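Local coordinates for inorganic pyrophosphatase (Helicobacter pylori, PDB 2BQX), which catalyses the magnesium-dependent hydrolysis of inorganic pyrophosphate to two phosphate ions, probably as a homohexamer in the cytoplasm, at residues Lys134-Phe137 against Glu138-Asp142. Residues are numbered along the deposited sequence; the frame is centred on the assembly and turned at random.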
loop_
_atom_site.group_PDB
_atom_site.type_symbol
_atom_site.label_atom_id
_atom_site.label_comp_id
_atom_site.label_asym_id
_atom_site.label_seq_id
_atom_site.Cartn_x
_atom_site.Cartn_y
_atom_site.Cartn_z
ATOM N N LYS A 134 18.274 11.692 12.447
ATOM C CA LYS A 134 19.019 12.946 12.450
ATOM C C LYS A 134 19.124 13.540 11.049
ATOM O O LYS A 134 18.929 14.740 10.853
ATOM C CB LYS A 134 20.423 12.718 13.033
ATOM C CG LYS A 134 21.376 13.898 12.875
ATOM C CD LYS A 134 22.471 13.887 13.948
ATOM C CE LYS A 134 23.325 12.633 13.901
ATOM N NZ LYS A 134 24.310 12.588 15.030
ATOM N N HIS A 135 19.427 12.688 10.078
ATOM C CA HIS A 135 19.570 13.121 8.697
ATOM C C HIS A 135 18.241 13.625 8.125
ATOM O O HIS A 135 18.213 14.523 7.279
ATOM C CB HIS A 135 20.131 11.963 7.865
ATOM C CG HIS A 135 20.197 12.246 6.399
ATOM N ND1 HIS A 135 19.214 11.845 5.521
ATOM C CD2 HIS A 135 21.109 12.923 5.662
ATOM C CE1 HIS A 135 19.515 12.268 4.306
ATOM N NE2 HIS A 135 20.659 12.924 4.364
ATOM N N PHE A 136 17.137 13.053 8.593
ATOM C CA PHE A 136 15.824 13.482 8.126
ATOM C C PHE A 136 15.554 14.927 8.542
ATOM O O PHE A 136 15.183 15.771 7.722
ATOM C CB PHE A 136 14.723 12.591 8.700
ATOM C CG PHE A 136 13.339 13.086 8.401
ATOM C CD1 PHE A 136 12.762 12.868 7.153
ATOM C CD2 PHE A 136 12.620 13.791 9.360
ATOM C CE1 PHE A 136 11.485 13.346 6.864
ATOM C CE2 PHE A 136 11.342 14.277 9.081
ATOM C CZ PHE A 136 10.772 14.052 7.829
ATOM N N PHE A 137 15.740 15.215 9.821
ATOM C CA PHE A 137 15.491 16.568 10.307
ATOM C C PHE A 137 16.510 17.545 9.742
ATOM O O PHE A 137 16.203 18.715 9.500
ATOM C CB PHE A 137 15.500 16.575 11.838
ATOM C CG PHE A 137 14.258 15.983 12.438
ATOM C CD1 PHE A 137 13.052 16.677 12.387
ATOM C CD2 PHE A 137 14.279 14.715 13.007
ATOM C CE1 PHE A 137 11.880 16.116 12.887
ATOM C CE2 PHE A 137 13.113 14.143 13.511
ATOM C CZ PHE A 137 11.908 14.848 13.450
ATOM N N GLU A 138 17.716 17.052 9.501
ATOM C CA GLU A 138 18.768 17.894 8.957
ATOM C C GLU A 138 18.491 18.315 7.510
ATOM O O GLU A 138 18.983 19.352 7.064
ATOM C CB GLU A 138 20.102 17.152 9.020
ATOM C CG GLU A 138 21.312 18.054 9.024
ATOM C CD GLU A 138 22.042 18.019 10.355
ATOM O OE1 GLU A 138 22.683 16.979 10.661
ATOM O OE2 GLU A 138 21.967 19.019 11.100
ATOM N N THR A 139 17.687 17.539 6.785
ATOM C CA THR A 139 17.429 17.849 5.378
ATOM C C THR A 139 15.990 18.036 4.896
ATOM O O THR A 139 15.778 18.566 3.807
ATOM C CB THR A 139 18.028 16.756 4.474
ATOM O OG1 THR A 139 17.347 15.513 4.714
ATOM C CG2 THR A 139 19.508 16.581 4.748
ATOM N N TYR A 140 15.008 17.618 5.686
ATOM C CA TYR A 140 13.619 17.697 5.246
ATOM C C TYR A 140 13.068 19.094 4.979
ATOM O O TYR A 140 12.021 19.241 4.344
ATOM C CB TYR A 140 12.718 16.925 6.220
ATOM C CG TYR A 140 12.242 17.673 7.447
ATOM C CD1 TYR A 140 13.137 18.314 8.302
ATOM C CD2 TYR A 140 10.888 17.676 7.789
ATOM C CE1 TYR A 140 12.692 18.934 9.473
ATOM C CE2 TYR A 140 10.435 18.291 8.954
ATOM C CZ TYR A 140 11.344 18.915 9.789
ATOM O OH TYR A 140 10.904 19.507 10.950
ATOM N N LYS A 141 13.769 20.118 5.449
ATOM C CA LYS A 141 13.336 21.488 5.209
ATOM C C LYS A 141 14.300 22.213 4.280
ATOM O O LYS A 141 14.186 23.423 4.089
ATOM C CB LYS A 141 13.197 22.261 6.524
ATOM C CG LYS A 141 11.943 21.924 7.297
ATOM C CD LYS A 141 11.802 22.807 8.517
ATOM C CE LYS A 141 10.491 22.550 9.221
ATOM N NZ LYS A 141 10.318 23.467 10.386
ATOM N N ASP A 142 15.243 21.480 3.693
ATOM C CA ASP A 142 16.205 22.099 2.777
ATOM C C ASP A 142 15.509 22.911 1.692
ATOM O O ASP A 142 15.856 24.065 1.456
ATOM C CB ASP A 142 17.089 21.051 2.078
ATOM C CG ASP A 142 18.159 20.451 2.985
ATOM O OD1 ASP A 142 18.477 21.043 4.043
ATOM O OD2 ASP A 142 18.697 19.382 2.613
HETATM O O HOH W 1 15.944 20.477 7.355
#
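At the C-terminal end of helix 127-139, F136 and F137 meet Y140 in an aromatic cluster, a compact example of a helix end carrying a side chain predicted to bind substrate. CB of Y140 sits over one face of the F136 ring, 3.9 Å from its centroid, a CH-pi contact, while CD2 of Y140 approaches CZ of F136 at 3.6 Å; the two ring planes are inclined by 32°. F137 comes edge-on to the tyrosine's face, with planes at 83° and centroids 5.3 Å apart. The first torsion of Y140 (chi1 85°) sets CG between its backbone N and carbonyl carbon, turning the ring back over the last turn to lie against both phenylalanines. Strand 149-156 and, through L92 and M94, strand 83-96 cover F137, whereas Y50 and P51 pack on F136.

F136 O is shared by two N-H groups, those of Y140 (2.8 Å) and T139, the second from above the carbonyl plane. A water bridges F137 O to K141 N, and D142 N bonds to T139 O across a type I turn.

T139 folds its hydroxyl back onto the helix: its first torsion brings OG1 within 2.9 Å of H135 O, to which it donates, and lays CG2 over the imidazole face of H135. NE2 of the same ring is hydrogen-bonded to OD2 of D142 of the second subunit, and D142 here is bonded in return to H135 of that subunit, so this helix end also belongs to a subunit interface. E138 turns elsewhere, its OE2 accepting from V151 N.

Y140 is a predicted substrate-binding residue, and F137 packs near Y54, another; the cluster therefore probably backs the phosphate-binding side of a family I pyrophosphatase active site.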